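Local atomic coordinates of alpha-Amylase (Thermotoga maritima, PDB entry 2B5D), a protein that is a glycosyl hydrolase of family 57, joining a mainly parallel beta-sheet domain, flanked by helices, to a helical C-terminal region. Residues S66-D69 and L70-K73; L114-F117 and R118-G122; L505-Y508 and E509-A513. All coordinates share one frame; numbering follows the deposited sequence.

Contact 1: S66-D69 and L70-K73; sequences SSRD and LQEK
Ser67 O meets two amides of the next turn, those of Leu70 and Gln71. The bond from Gln71 N is the sound one, 3.2 Å from N to Ser67 O, with the donor in the carbonyl plane. Leu70 N lies 3.0 Å from Ser67 O, but its N-H points badly and that bond is weak. Two residues on, Asp69 O receives Lys73 N at 3.0 Å in an almost straight hydrogen bond (N-H...O 171°). Together these bonds form the first turn of helix 68-91.

Carbon packing fills in around the turn. Gln71 runs back past the carbonyl that its own amide binds, with its CG 3.3 Å from Ser67 O and its CD over the CA and CB of Arg68. Leu70 CD2 touches both CB and OG of Ser67. Glu72 lays its CG 3.4 Å from Arg68 O; its chain is extended beyond CG, and the carboxylate stays alongside that oxygen.

The charged ends are more loosely arranged. Lys73 bends at its second and fourth torsions, so that its chain curls over Asp69 O. Its CD sits 3.3 Å from Asp69 O, and NZ adds a weak bond to that oxygen. The carboxylate of Asp69 is not in contact with this ammonium: OD1 of Asp69 is 5.1 Å from NZ of Lys73. Asp69 and Glu72 stand at the N-terminal end of the helix, where their negative charges probably suit the helix dipole.

Ser66 OG is bonded to Met62 O of helix 59-66. Leu70 and Lys73 face helix 27-47, where Leu70 packs on Glu27 and Leu30 and Lys73 on Phe31. Ser66 and Gln71 touch Asn123 in a loop.

Contact 2: L114-F117 and R118-G122; sequences LNVF and RSYDG
Asn115 O is gripped twice by Ser119. Ser119 N lies 2.9 Å from Asn115 O, and Ser119 OG 2.7 Å from Asn115 O. The two donors, backbone amide and hydroxyl, come from opposite faces of the carbonyl plane. The hydroxyl is turned back beside its own backbone N (chi1 -45°), which brings it down on the carbonyl one turn earlier. Arg118 N binds Leu114 O in the same helical pattern.

Beyond Ser119 the pattern breaks. Tyr120 N makes only weak bonds, to Val116 O and Phe117 O. Phe117 O then takes Gly122 N at 2.7 Å, nearly along the C=O axis, and Asp121 N binds Arg118 O at 2.8 Å. This pair of bonds is the Schellman motif that ends helix 97-119, with Asp121 as the C-prime residue at positive phi (47°).

The turn also brings Gly122 over a face of the Phe117 ring. Gly122 CA lies 3.5 Å from the Phe117 ring centroid, 16° off the normal, in a CH-pi contact. The Phe117 ring also meets Tyr74 of helix 68-91.

Val116 and Tyr120 lie side by side and point the same way. CG1 of Val116 is at the ring edge, in plane, 3.9 Å from CE1 of Tyr120. The phenol oxygen of Tyr120 is hydrogen-bonded to Lys130.

Leu114 and Arg118 meet methyl to guanidinium. Leu114 CD2 lies over one face of the flat group, toward its rim and 3.8 Å from Arg118 CZ, while CD1 touches NH1. The arginine chain is extended from CG to NE, and its end forms salt bridges with Glu75 and Glu79 of helix 68-91.

Contact 3: L505-Y508 and E509-A513; sequences LRYY and EWTDA
Residues 505-511 form the last turns of helix 502-511, and Asp512 and Ala513 lead out of it. Glu509 N binds Leu505 O at 2.8 Å in a regular helical bond. Tyr507 O accepts two amides. Thr511 N approaches Tyr507 O almost head-on at 3.0 Å, whereas Trp510 N sits above the carbonyl plane at 2.9 Å from Tyr507 O. Asp512 N still bonds to Tyr508 O at 2.9 Å, although Asp512 is the first residue to leave helical backbone angles.

Tyr507 meets both Trp510 and Thr511. Its ring meets the six-membered ring of Trp510 rim to rim, with CD1 of Tyr507 3.6 Å from CE3 of Trp510. The planes are 53° apart, and neither ring lies over the other's face. Thr511 CG2 instead comes over one face of the tyrosine, 4.2 Å from the centroid of the Tyr507 ring, in a CH-pi contact. This methyl stands between the backbone N and the carbonyl carbon of Thr511, while OG1 is anti to the N (chi1 -172°). The phenol of Tyr507 and OG1 of Thr511 both bond to Glu20, so one carboxylate oxygen ties the two side chains together.

Glu509 reaches back along the helix with its chain extended beyond CG. Glu509 CD lies 4.0 Å from CG of Leu505, and Glu509 OE1 is 3.6 Å from CA of Arg506. OE1 forms a salt bridge with Arg447, which probably offsets the carboxylate's charge.

The rings of Tyr507 and Trp510 also meet the second subunit, where Tyr507 stacks on its own copy and Tyr508 OH bonds to Glu20 O of that subunit. Within the chain, Leu505 packs on helix 443-458, and Tyr507, Tyr508 and Thr511 on Arg487 of helix 473-496, which also forms a salt bridge with Asp512.

In the fold
The three contacts follow one another along the chain without overlap. Contacts 1 and 2 lie in the family 57 region, on the successive helices 68-91 and 97-119. Contact 1 opens the first helix and contact 2 closes the second. Their centres are about 12 Å apart and they touch: Gln71 packs against Phe117 and Gly122, and Arg68 lies near Asp121. Contact 3 ends helix 502-511 in the helical C-terminal region. Its centre is about 16 Å from that of contact 1 and 28 Å from that of contact 2, without touching either. The touch between contacts 1 and 2 brings the start of helix 68-91 against the end of helix 97-119, while contact 3 borders the second subunit.

Contact 1: S66-D69 and L70-K73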
loop_
_atom_site.group_PDB
_atom_site.type_symbol
_atom_site.label_atom_id
_atom_site.label_comp_id
_atom_site.label_asym_id
_atom_site.label_seq_id
_atom_site.Cartn_x
_atom_site.Cartn_y
_atom_site.Cartn_z
ATOM N N SER A 66 -28.025 -16.208 -14.835
ATOM C CA SER A 66 -28.485 -17.567 -15.061
ATOM C C SER A 66 -27.820 -18.571 -14.117
ATOM O O SER A 66 -28.358 -19.664 -13.923
ATOM C CB SER A 66 -28.233 -17.972 -16.513
ATOM O OG SER A 66 -26.854 -18.177 -16.727
ATOM N N SER A 67 -26.666 -18.222 -13.553
ATOM C CA SER A 67 -25.947 -19.117 -12.634
ATOM C C SER A 67 -26.746 -19.411 -11.375
ATOM O O SER A 67 -26.924 -18.521 -10.535
ATOM C CB SER A 67 -24.609 -18.522 -12.209
ATOM O OG SER A 67 -24.209 -19.102 -10.972
ATOM N N ARG A 68 -27.216 -20.644 -11.226
ATOM C CA ARG A 68 -28.159 -20.924 -10.123
ATOM C C ARG A 68 -27.564 -21.017 -8.705
ATOM O O ARG A 68 -28.292 -21.213 -7.742
ATOM C CB ARG A 68 -29.165 -22.050 -10.435
ATOM C CG ARG A 68 -28.610 -23.429 -10.731
ATOM C CD ARG A 68 -29.687 -24.514 -10.448
ATOM N NE ARG A 68 -31.060 -23.965 -10.441
ATOM C CZ ARG A 68 -31.824 -23.761 -11.523
ATOM N NH1 ARG A 68 -31.365 -24.060 -12.743
ATOM N NH2 ARG A 68 -33.048 -23.249 -11.383
ATOM N N ASP A 69 -26.257 -20.816 -8.588
ATOM C CA ASP A 69 -25.631 -20.570 -7.289
ATOM C C ASP A 69 -25.712 -19.093 -6.872
ATOM O O ASP A 69 -25.871 -18.794 -5.680
ATOM C CB ASP A 69 -24.196 -21.087 -7.282
ATOM C CG ASP A 69 -24.098 -22.506 -7.843
ATOM O OD1 ASP A 69 -23.877 -23.452 -7.045
ATOM O OD2 ASP A 69 -24.287 -22.677 -9.081
ATOM N N LEU A 70 -25.621 -18.182 -7.848
ATOM C CA LEU A 70 -25.844 -16.752 -7.603
ATOM C C LEU A 70 -27.304 -16.466 -7.253
ATOM O O LEU A 70 -27.594 -15.646 -6.384
ATOM C CB LEU A 70 -25.380 -15.899 -8.793
ATOM C CG LEU A 70 -24.005 -15.191 -8.839
ATOM C CD1 LEU A 70 -23.045 -15.470 -7.659
ATOM C CD2 LEU A 70 -23.282 -15.432 -10.186
ATOM N N GLN A 71 -28.226 -17.162 -7.903
ATOM C CA GLN A 71 -29.641 -16.996 -7.603
ATOM C C GLN A 71 -29.964 -17.395 -6.151
ATOM O O GLN A 71 -30.742 -16.711 -5.466
ATOM C CB GLN A 71 -30.489 -17.806 -8.586
ATOM C CG GLN A 71 -30.108 -17.618 -10.049
ATOM C CD GLN A 71 -30.873 -18.537 -10.994
ATOM O OE1 GLN A 71 -30.855 -18.341 -12.213
ATOM N NE2 GLN A 71 -31.553 -19.538 -10.437
ATOM N N GLU A 72 -29.361 -18.502 -5.700
ATOM C CA GLU A 72 -29.462 -18.974 -4.308
ATOM C C GLU A 72 -28.874 -17.966 -3.313
ATOM O O GLU A 72 -29.537 -17.604 -2.337
ATOM C CB GLU A 72 -28.817 -20.359 -4.159
ATOM C CG GLU A 72 -29.733 -21.486 -4.651
ATOM C CD GLU A 72 -29.059 -22.858 -4.793
ATOM O OE1 GLU A 72 -29.740 -23.763 -5.334
ATOM O OE2 GLU A 72 -27.882 -23.044 -4.378
ATOM N N LYS A 73 -27.656 -17.499 -3.581
ATOM C CA LYS A 73 -27.042 -16.414 -2.803
ATOM C C LYS A 73 -27.860 -15.110 -2.798
ATOM O O LYS A 73 -27.917 -14.423 -1.777
ATOM C CB LYS A 73 -25.602 -16.155 -3.259
ATOM C CG LYS A 73 -24.622 -17.201 -2.774
ATOM C CD LYS A 73 -23.484 -17.476 -3.781
ATOM C CE LYS A 73 -22.826 -18.879 -3.576
ATOM N NZ LYS A 73 -23.786 -19.995 -3.232
#

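Contact 2: L114-F117 and R118-G122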
loop_
_atom_site.group_PDB
_atom_site.type_symbol
_atom_site.label_atom_id
_atom_site.label_comp_id
_atom_site.label_asym_id
_atom_site.label_seq_id
_atom_site.Cartn_x
_atom_site.Cartn_y
_atom_site.Cartn_z
ATOM N N LEU A 114 -38.222 -9.715 -4.119
ATOM C CA LEU A 114 -37.850 -11.129 -3.934
ATOM C C LEU A 114 -38.936 -12.049 -4.472
ATOM O O LEU A 114 -38.645 -13.153 -4.945
ATOM C CB LEU A 114 -37.617 -11.441 -2.455
ATOM C CG LEU A 114 -36.532 -12.425 -2.013
ATOM C CD1 LEU A 114 -36.832 -12.894 -0.590
ATOM C CD2 LEU A 114 -36.323 -13.621 -2.940
ATOM N N ASN A 115 -40.175 -11.562 -4.399
ATOM C CA ASN A 115 -41.352 -12.226 -4.937
ATOM C C ASN A 115 -41.394 -12.283 -6.453
ATOM O O ASN A 115 -41.839 -13.287 -7.017
ATOM C CB ASN A 115 -42.596 -11.500 -4.477
ATOM C CG ASN A 115 -43.662 -12.443 -4.026
ATOM O OD1 ASN A 115 -43.677 -12.850 -2.857
ATOM N ND2 ASN A 115 -44.561 -12.817 -4.942
ATOM N N VAL A 116 -40.973 -11.200 -7.110
ATOM C CA VAL A 116 -40.807 -11.206 -8.565
ATOM C C VAL A 116 -39.718 -12.199 -8.944
ATOM O O VAL A 116 -39.872 -12.971 -9.877
ATOM C CB VAL A 116 -40.483 -9.799 -9.132
ATOM C CG1 VAL A 116 -39.995 -9.875 -10.582
ATOM C CG2 VAL A 116 -41.704 -8.875 -9.015
ATOM N N PHE A 117 -38.620 -12.178 -8.201
ATOM C CA PHE A 117 -37.507 -13.082 -8.423
ATOM C C PHE A 117 -37.962 -14.537 -8.352
ATOM O O PHE A 117 -37.486 -15.381 -9.119
ATOM C CB PHE A 117 -36.432 -12.814 -7.387
ATOM C CG PHE A 117 -35.167 -13.578 -7.605
ATOM C CD1 PHE A 117 -34.905 -14.731 -6.882
ATOM C CD2 PHE A 117 -34.212 -13.121 -8.502
ATOM C CE1 PHE A 117 -33.717 -15.432 -7.062
ATOM C CE2 PHE A 117 -33.026 -13.820 -8.689
ATOM C CZ PHE A 117 -32.781 -14.978 -7.968
ATOM N N ARG A 118 -38.891 -14.808 -7.432
ATOM C CA ARG A 118 -39.474 -16.133 -7.253
ATOM C C ARG A 118 -40.454 -16.476 -8.371
ATOM O O ARG A 118 -40.402 -17.587 -8.880
ATOM C CB ARG A 118 -40.127 -16.274 -5.871
ATOM C CG ARG A 118 -39.119 -16.280 -4.717
ATOM C CD ARG A 118 -39.765 -16.720 -3.408
ATOM N NE ARG A 118 -38.995 -16.324 -2.226
ATOM C CZ ARG A 118 -37.841 -16.878 -1.854
ATOM N NH1 ARG A 118 -37.219 -16.459 -0.758
ATOM N NH2 ARG A 118 -37.306 -17.848 -2.576
ATOM N N SER A 119 -41.314 -15.532 -8.772
ATOM C CA SER A 119 -42.151 -15.679 -9.978
ATOM C C SER A 119 -41.435 -16.304 -11.182
ATOM O O SER A 119 -42.081 -16.930 -12.030
ATOM C CB SER A 119 -42.677 -14.326 -10.452
ATOM O OG SER A 119 -43.163 -13.561 -9.379
ATOM N N TYR A 120 -40.119 -16.104 -11.267
ATOM C CA TYR A 120 -39.331 -16.510 -12.412
ATOM C C TYR A 120 -38.363 -17.629 -12.067
ATOM O O TYR A 120 -37.356 -17.825 -12.773
ATOM C CB TYR A 120 -38.548 -15.316 -12.950
ATOM C CG TYR A 120 -39.398 -14.297 -13.662
ATOM C CD1 TYR A 120 -39.612 -13.034 -13.115
ATOM C CD2 TYR A 120 -39.994 -14.592 -14.886
ATOM C CE1 TYR A 120 -40.390 -12.092 -13.775
ATOM C CE2 TYR A 120 -40.775 -13.662 -15.544
ATOM C CZ TYR A 120 -40.971 -12.415 -14.989
ATOM O OH TYR A 120 -41.745 -11.487 -15.653
ATOM N N ASP A 121 -38.673 -18.344 -10.977
ATOM C CA ASP A 121 -37.802 -19.380 -10.410
ATOM C C ASP A 121 -36.375 -18.865 -10.302
ATOM O O ASP A 121 -35.400 -19.625 -10.470
ATOM C CB ASP A 121 -37.851 -20.692 -11.225
ATOM C CG ASP A 121 -37.363 -21.911 -10.417
ATOM O OD1 ASP A 121 -36.617 -22.768 -10.975
ATOM O OD2 ASP A 121 -37.715 -22.006 -9.211
ATOM N N GLY A 122 -36.265 -17.560 -10.037
ATOM C CA GLY A 122 -34.979 -16.907 -9.877
ATOM C C GLY A 122 -34.124 -16.711 -11.118
ATOM O O GLY A 122 -32.938 -16.385 -10.997
#

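Contact 3: L505-Y508 and E509-A513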
loop_
_atom_site.group_PDB
_atom_site.type_symbol
_atom_site.label_atom_id
_atom_site.label_comp_id
_atom_site.label_asym_id
_atom_site.label_seq_id
_atom_site.Cartn_x
_atom_site.Cartn_y
_atom_site.Cartn_z
ATOM N N LEU A 505 -7.033 -27.594 -13.349
ATOM C CA LEU A 505 -7.963 -27.325 -14.454
ATOM C C LEU A 505 -9.410 -27.318 -13.994
ATOM O O LEU A 505 -10.175 -26.437 -14.365
ATOM C CB LEU A 505 -7.782 -28.313 -15.614
ATOM C CG LEU A 505 -8.830 -28.236 -16.755
ATOM C CD1 LEU A 505 -8.767 -26.911 -17.542
ATOM C CD2 LEU A 505 -8.650 -29.426 -17.679
ATOM N N ARG A 506 -9.787 -28.273 -13.162
ATOM C CA ARG A 506 -11.147 -28.304 -12.643
ATOM C C ARG A 506 -11.394 -27.134 -11.702
ATOM O O ARG A 506 -12.539 -26.722 -11.484
ATOM C CB ARG A 506 -11.380 -29.584 -11.851
ATOM C CG ARG A 506 -11.501 -30.828 -12.664
ATOM C CD ARG A 506 -12.387 -31.826 -11.898
ATOM N NE ARG A 506 -11.786 -32.196 -10.621
ATOM C CZ ARG A 506 -10.797 -33.079 -10.473
ATOM N NH1 ARG A 506 -10.321 -33.325 -9.247
ATOM N NH2 ARG A 506 -10.276 -33.711 -11.536
ATOM N N TYR A 507 -10.324 -26.639 -11.090
ATOM C CA TYR A 507 -10.490 -25.545 -10.149
ATOM C C TYR A 507 -10.873 -24.335 -11.015
ATOM O O TYR A 507 -11.953 -23.775 -10.853
ATOM C CB TYR A 507 -9.239 -25.316 -9.274
ATOM C CG TYR A 507 -9.278 -23.958 -8.627
ATOM C CD1 TYR A 507 -10.348 -23.606 -7.812
ATOM C CD2 TYR A 507 -8.277 -23.008 -8.866
ATOM C CE1 TYR A 507 -10.457 -22.335 -7.258
ATOM C CE2 TYR A 507 -8.372 -21.730 -8.310
ATOM C CZ TYR A 507 -9.465 -21.404 -7.511
ATOM O OH TYR A 507 -9.582 -20.169 -6.928
ATOM N N TYR A 508 -10.008 -23.996 -11.966
ATOM C CA TYR A 508 -10.282 -22.998 -13.005
ATOM C C TYR A 508 -11.647 -23.110 -13.713
ATOM O O TYR A 508 -12.355 -22.103 -13.873
ATOM C CB TYR A 508 -9.180 -23.056 -14.058
ATOM C CG TYR A 508 -7.819 -22.640 -13.563
ATOM C CD1 TYR A 508 -6.735 -22.721 -14.403
ATOM C CD2 TYR A 508 -7.612 -22.182 -12.253
ATOM C CE1 TYR A 508 -5.479 -22.333 -14.014
ATOM C CE2 TYR A 508 -6.319 -21.789 -11.815
ATOM C CZ TYR A 508 -5.253 -21.886 -12.716
ATOM O OH TYR A 508 -3.948 -21.518 -12.389
ATOM N N GLU A 509 -12.035 -24.324 -14.124
ATOM C CA GLU A 509 -13.361 -24.515 -14.736
ATOM C C GLU A 509 -14.498 -24.091 -13.818
ATOM O O GLU A 509 -15.570 -23.696 -14.268
ATOM C CB GLU A 509 -13.578 -25.957 -15.205
ATOM C CG GLU A 509 -12.824 -26.306 -16.458
ATOM C CD GLU A 509 -12.817 -27.814 -16.742
ATOM O OE1 GLU A 509 -12.865 -28.596 -15.765
ATOM O OE2 GLU A 509 -12.756 -28.232 -17.945
ATOM N N TRP A 510 -14.241 -24.171 -12.528
ATOM C CA TRP A 510 -15.261 -23.944 -11.502
ATOM C C TRP A 510 -15.357 -22.485 -11.149
ATOM O O TRP A 510 -16.444 -21.961 -11.016
ATOM C CB TRP A 510 -14.877 -24.743 -10.234
ATOM C CG TRP A 510 -15.671 -24.481 -8.996
ATOM C CD1 TRP A 510 -17.003 -24.683 -8.817
ATOM C CD2 TRP A 510 -15.151 -24.037 -7.731
ATOM N NE1 TRP A 510 -17.358 -24.377 -7.523
ATOM C CE2 TRP A 510 -16.235 -23.993 -6.830
ATOM C CE3 TRP A 510 -13.856 -23.681 -7.271
ATOM C CZ2 TRP A 510 -16.082 -23.603 -5.476
ATOM C CZ3 TRP A 510 -13.705 -23.277 -5.949
ATOM C CH2 TRP A 510 -14.820 -23.237 -5.064
ATOM N N THR A 511 -14.207 -21.846 -10.947
ATOM C CA THR A 511 -14.218 -20.476 -10.514
ATOM C C THR A 511 -14.483 -19.504 -11.688
ATOM O O THR A 511 -15.219 -18.491 -11.549
ATOM C CB THR A 511 -12.951 -20.093 -9.673
ATOM O OG1 THR A 511 -13.144 -18.777 -9.145
ATOM C CG2 THR A 511 -11.682 -20.118 -10.480
ATOM N N ASP A 512 -13.880 -19.835 -12.826
ATOM C CA ASP A 512 -14.024 -19.070 -14.061
ATOM C C ASP A 512 -14.881 -19.887 -15.012
ATOM O O ASP A 512 -14.375 -20.404 -15.973
ATOM C CB ASP A 512 -12.651 -18.827 -14.673
ATOM C CG ASP A 512 -11.796 -17.880 -13.836
ATOM O OD1 ASP A 512 -12.349 -17.173 -12.956
ATOM O OD2 ASP A 512 -10.572 -17.815 -14.091
ATOM N N ALA A 513 -16.176 -19.971 -14.721
ATOM C CA ALA A 513 -17.124 -20.863 -15.399
ATOM C C ALA A 513 -17.955 -20.223 -16.556
ATOM O O ALA A 513 -18.808 -20.898 -17.150
ATOM C CB ALA A 513 -18.066 -21.490 -14.349
#